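Local coordinates for niemann-Pick type C2 protein (Camponotus japonicus, PDB 3WEB) that binds oleic acid in the interior of a beta-sandwich and probably carries such lipid signals in the chemical communication of worker ants, at residues 38-43 with 112-117. Sequence-based numbering, arbitrary orientation.
Sequences VSMKFT and WEFRNE. With OLA (oleic acid), chain B.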
ATOM      1  N   VAL A  38       6.429  -6.161   0.320  1.00 16.32           N
ATOM      2  CA  VAL A  38       5.656  -5.189   1.099  1.00 15.61           C
ATOM      3  C   VAL A  38       4.643  -5.948   1.937  1.00 14.81           C
ATOM      4  O   VAL A  38       3.991  -6.863   1.435  1.00 14.05           O
ATOM      5  CB  VAL A  38       4.917  -4.175   0.200  1.00 15.28           C
ATOM      6  CG1 VAL A  38       4.088  -3.198   1.036  1.00 15.45           C
ATOM      7  CG2 VAL A  38       5.898  -3.420  -0.685  1.00 15.53           C
ATOM      8  N   SER A  39       4.538  -5.581   3.211  1.00 14.18           N
ATOM      9  CA  SER A  39       3.534  -6.135   4.113  1.00 14.80           C
ATOM     10  C   SER A  39       2.739  -5.006   4.764  1.00 13.65           C
ATOM     11  O   SER A  39       3.304  -3.972   5.121  1.00 13.81           O
ATOM     12  CB  SER A  39       4.201  -6.980   5.214  1.00 15.39           C
ATOM     13  OG  SER A  39       3.259  -7.346   6.215  1.00 18.91           O
ATOM     14  N   MET A  40       1.430  -5.203   4.916  1.00 12.97           N
ATOM     15  CA  MET A  40       0.607  -4.287   5.714  1.00 12.47           C
ATOM     16  C   MET A  40      -0.292  -5.066   6.657  1.00 11.87           C
ATOM     17  O   MET A  40      -1.025  -5.945   6.210  1.00 12.07           O
ATOM     18  CB  MET A  40      -0.258  -3.388   4.822  1.00 12.52           C
ATOM     19  CG  MET A  40      -1.339  -2.635   5.596  1.00 12.72           C
ATOM     20  SD  MET A  40      -2.194  -1.335   4.673  1.00 13.19           S
ATOM     21  CE  MET A  40      -3.147  -2.320   3.528  1.00 12.55           C
ATOM     22  N   LYS A  41      -0.219  -4.744   7.950  1.00 11.92           N
ATOM     23  CA  LYS A  41      -1.172  -5.259   8.940  1.00 11.68           C
ATOM     24  C   LYS A  41      -2.282  -4.243   9.117  1.00 11.37           C
ATOM     25  O   LYS A  41      -2.022  -3.077   9.434  1.00 10.95           O
ATOM     26  CB  LYS A  41      -0.495  -5.519  10.283  1.00 12.25           C
ATOM     27  CG  LYS A  41       0.660  -6.504  10.208  1.00 13.50           C
ATOM     28  CD  LYS A  41       1.345  -6.606  11.558  1.00 14.18           C
ATOM     29  CE  LYS A  41       2.660  -7.354  11.444  1.00 16.24           C
ATOM     30  NZ  LYS A  41       3.296  -7.487  12.784  1.00 17.54           N
ATOM     31  N   PHE A  42      -3.512  -4.684   8.881  1.00 10.56           N
ATOM     32  CA  PHE A  42      -4.648  -3.774   8.919  1.00 10.55           C
ATOM     33  C   PHE A  42      -5.912  -4.429   9.468  1.00 10.56           C
ATOM     34  O   PHE A  42      -6.037  -5.657   9.494  1.00 10.35           O
ATOM     35  CB  PHE A  42      -4.886  -3.137   7.538  1.00 10.59           C
ATOM     36  CG  PHE A  42      -5.459  -4.075   6.506  1.00 10.75           C
ATOM     37  CD1 PHE A  42      -4.661  -5.052   5.901  1.00 10.74           C
ATOM     38  CD2 PHE A  42      -6.791  -3.963   6.119  1.00 10.58           C
ATOM     39  CE1 PHE A  42      -5.184  -5.908   4.940  1.00 11.00           C
ATOM     40  CE2 PHE A  42      -7.319  -4.812   5.151  1.00 10.90           C
ATOM     41  CZ  PHE A  42      -6.520  -5.791   4.570  1.00 10.65           C
ATOM     42  N   THR A  43      -6.839  -3.581   9.889  1.00 10.65           N
ATOM     43  CA  THR A  43      -8.083  -4.012  10.504  1.00 11.39           C
ATOM     44  C   THR A  43      -9.263  -3.200   9.959  1.00 11.56           C
ATOM     45  O   THR A  43      -9.332  -1.988  10.191  1.00 11.54           O
ATOM     46  CB  THR A  43      -8.047  -3.816  12.037  1.00 11.89           C
ATOM     47  OG1 THR A  43      -6.865  -4.414  12.587  1.00 12.07           O
ATOM     48  CG2 THR A  43      -9.268  -4.444  12.684  1.00 11.91           C
ATOM     49  N   TRP A 112      -1.144   5.079  -0.788  1.00 15.04           N
ATOM     50  CA  TRP A 112      -1.586   3.733  -1.101  1.00 14.82           C
ATOM     51  C   TRP A 112      -2.818   3.424  -0.275  1.00 14.27           C
ATOM     52  O   TRP A 112      -2.790   3.528   0.957  1.00 13.67           O
ATOM     53  CB  TRP A 112      -0.443   2.758  -0.801  1.00 14.97           C
ATOM     54  CG  TRP A 112      -0.751   1.301  -0.952  1.00 15.59           C
ATOM     55  CD1 TRP A 112      -1.431   0.697  -1.976  1.00 15.76           C
ATOM     56  CD2 TRP A 112      -0.330   0.250  -0.073  1.00 15.90           C
ATOM     57  NE1 TRP A 112      -1.485  -0.659  -1.771  1.00 15.79           N
ATOM     58  CE2 TRP A 112      -0.816  -0.963  -0.612  1.00 15.94           C
ATOM     59  CE3 TRP A 112       0.399   0.219   1.127  1.00 16.06           C
ATOM     60  CZ2 TRP A 112      -0.599  -2.203   0.007  1.00 15.90           C
ATOM     61  CZ3 TRP A 112       0.623  -1.020   1.741  1.00 15.85           C
ATOM     62  CH2 TRP A 112       0.118  -2.214   1.179  1.00 16.04           C
ATOM     63  N   GLU A 113      -3.901   3.059  -0.963  1.00 14.48           N
ATOM     64  CA  GLU A 113      -5.196   2.848  -0.326  1.00 14.62           C
ATOM     65  C   GLU A 113      -5.781   1.474  -0.608  1.00 13.83           C
ATOM     66  O   GLU A 113      -5.599   0.916  -1.688  1.00 13.30           O
ATOM     67  CB  GLU A 113      -6.217   3.896  -0.795  1.00 16.09           C
ATOM     68  CG  GLU A 113      -5.745   5.342  -0.762  1.00 18.72           C
ATOM     69  CD  GLU A 113      -6.815   6.318  -1.225  1.00 20.17           C
ATOM     70  OE1 GLU A 113      -7.776   5.890  -1.907  1.00 20.75           O
ATOM     71  OE2 GLU A 113      -6.693   7.521  -0.902  1.00 22.33           O
ATOM     72  N   PHE A 114      -6.483   0.930   0.382  1.00 12.86           N
ATOM     73  CA  PHE A 114      -7.380  -0.201   0.165  1.00 12.70           C
ATOM     74  C   PHE A 114      -8.793   0.327   0.345  1.00 12.81           C
ATOM     75  O   PHE A 114      -9.104   0.944   1.366  1.00 12.09           O
ATOM     76  CB  PHE A 114      -7.154  -1.307   1.207  1.00 12.78           C
ATOM     77  CG  PHE A 114      -6.046  -2.273   0.881  1.00 12.96           C
ATOM     78  CD1 PHE A 114      -5.157  -2.053  -0.169  1.00 13.19           C
ATOM     79  CD2 PHE A 114      -5.880  -3.418   1.659  1.00 13.04           C
ATOM     80  CE1 PHE A 114      -4.141  -2.958  -0.448  1.00 13.43           C
ATOM     81  CE2 PHE A 114      -4.863  -4.327   1.382  1.00 12.99           C
ATOM     82  CZ  PHE A 114      -3.992  -4.098   0.329  1.00 13.29           C
ATOM     83  N   ARG A 115      -9.636   0.093  -0.652  1.00 13.08           N
ATOM     84  CA  ARG A 115     -11.041   0.450  -0.559  1.00 13.68           C
ATOM     85  C   ARG A 115     -11.914  -0.796  -0.580  1.00 13.65           C
ATOM     86  O   ARG A 115     -11.528  -1.837  -1.134  1.00 13.25           O
ATOM     87  CB  ARG A 115     -11.428   1.383  -1.706  1.00 14.51           C
ATOM     88  CG  ARG A 115     -10.669   2.698  -1.698  1.00 16.00           C
ATOM     89  CD  ARG A 115     -11.047   3.549  -2.892  1.00 17.89           C
ATOM     90  NE  ARG A 115     -10.285   4.796  -2.931  1.00 19.97           N
ATOM     91  CZ  ARG A 115     -10.415   5.718  -3.883  1.00 21.67           C
ATOM     92  NH1 ARG A 115     -11.291   5.548  -4.870  1.00 23.12           N
ATOM     93  NH2 ARG A 115      -9.672   6.815  -3.851  1.00 22.51           N
ATOM     94  N   ASN A 116     -13.095  -0.695   0.016  1.00 13.61           N
ATOM     95  CA  ASN A 116     -14.062  -1.777  -0.095  1.00 14.53           C
ATOM     96  C   ASN A 116     -14.892  -1.633  -1.371  1.00 15.38           C
ATOM     97  O   ASN A 116     -14.674  -0.721  -2.181  1.00 15.34           O
ATOM     98  CB  ASN A 116     -14.948  -1.869   1.150  1.00 13.77           C
ATOM     99  CG  ASN A 116     -15.868  -0.669   1.319  1.00 13.56           C
ATOM    100  OD1 ASN A 116     -15.952   0.203   0.450  1.00 13.66           O
ATOM    101  ND2 ASN A 116     -16.566  -0.626   2.442  1.00 13.69           N
ATOM    102  N   GLU A 117     -15.853  -2.537  -1.518  1.00 17.57           N
ATOM    103  CA  GLU A 117     -16.757  -2.594  -2.666  1.00 19.18           C
ATOM    104  C   GLU A 117     -17.603  -1.321  -2.839  1.00 18.89           C
ATOM    105  O   GLU A 117     -18.121  -1.054  -3.929  1.00 19.48           O
ATOM    106  CB  GLU A 117     -17.666  -3.826  -2.543  1.00 20.45           C
ATOM    107  CG  GLU A 117     -18.642  -3.819  -1.362  1.00 21.74           C
ATOM    108  CD  GLU A 117     -18.062  -4.308  -0.041  1.00 23.50           C
ATOM    109  OE1 GLU A 117     -16.863  -4.662   0.024  1.00 23.37           O
ATOM    110  OE2 GLU A 117     -18.818  -4.346   0.959  1.00 25.17           O
TER
HETATM  111  C1  OLA B 201       0.638  -4.516  -8.104  1.00 39.15           C
HETATM  112  O1  OLA B 201      -0.562  -4.753  -7.828  1.00 37.00           O
HETATM  113  O2  OLA B 201       1.005  -4.076  -9.217  1.00 39.46           O
HETATM  114  C2  OLA B 201       1.692  -4.781  -7.051  1.00 39.08           C
HETATM  115  C3  OLA B 201       2.368  -3.480  -6.626  1.00 38.86           C
HETATM  116  C4  OLA B 201       2.426  -3.356  -5.108  1.00 39.21           C
HETATM  117  C5  OLA B 201       1.557  -2.211  -4.605  1.00 38.35           C
HETATM  118  C6  OLA B 201       2.019  -1.707  -3.244  1.00 38.79           C
HETATM  119  C7  OLA B 201       2.572  -0.294  -3.374  1.00 38.03           C
HETATM  120  C8  OLA B 201       2.968   0.323  -2.032  1.00 38.75           C
HETATM  121  C9  OLA B 201       4.337  -0.162  -1.595  1.00 38.03           C
HETATM  122  C10 OLA B 201       5.490   0.398  -1.975  1.00 38.45           C
HETATM  123  C11 OLA B 201       5.574   1.596  -2.894  1.00 39.52           C
HETATM  124  C12 OLA B 201       6.802   1.471  -3.785  1.00 40.99           C
HETATM  125  C13 OLA B 201       6.479   1.861  -5.221  1.00 42.39           C
HETATM  126  C14 OLA B 201       7.610   1.442  -6.152  1.00 43.69           C
HETATM  127  C15 OLA B 201       7.632   2.294  -7.415  1.00 44.73           C
HETATM  128  C16 OLA B 201       7.190   1.482  -8.627  1.00 45.74           C
HETATM  129  C17 OLA B 201       8.369   1.187  -9.547  1.00 46.46           C
HETATM  130  C18 OLA B 201       7.936   1.130 -10.996  1.00 47.76           C
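Phe42 and Phe114 form an edge-to-face pair, their ring centroids 5.3 Å apart and their planes turned 88° to one another. Phe114 supplies the edge: its CD2 stands over the face of Phe42, off-centre toward the rim, 3.8 Å from Phe42 CZ. Tyr93, on strand 91-99, is a second edge-to-face partner of Phe114. Met40 meets two further rings, those of Phe114 and Trp112; its CG is anti to the backbone N (chi1 168°) and its chain then bends at chi3 (70°), which brings the terminal methyl over a face of Phe114. There Met40 CE makes a CH-pi contact 3.6 Å from the ring centroid of Phe114. The sulfur of the same side chain adds a Met-aromatic contact with Trp112, approaching its six-membered ring obliquely, SD to centroid 4.6 Å. Strands 34-44 and 107-116 lie in the opposing sheets of the immunoglobulin-like beta-sandwich, here that of an ML domain, and these side chains fill part of the core between them; the axes of the two short segments approach to 11.0 Å. Purely apolar contacts continue the interface toward the bound lipid. Met40 CB meets Trp112 CH2 at 3.8 Å, and Val38 CG1 comes tip to tip with the same indole carbon. Oleic acid then takes over, its C8 lying over one face of Trp112, 3.8 Å from CD2, while Val38 CG2 touches C9 of the oleic acid at 3.7 Å. An alanine at Trp112 would probably open a gap between Met40 and the lipid, leaving C8 of the acyl chain without the indole face it lies over and Met40 SD without its indole partner.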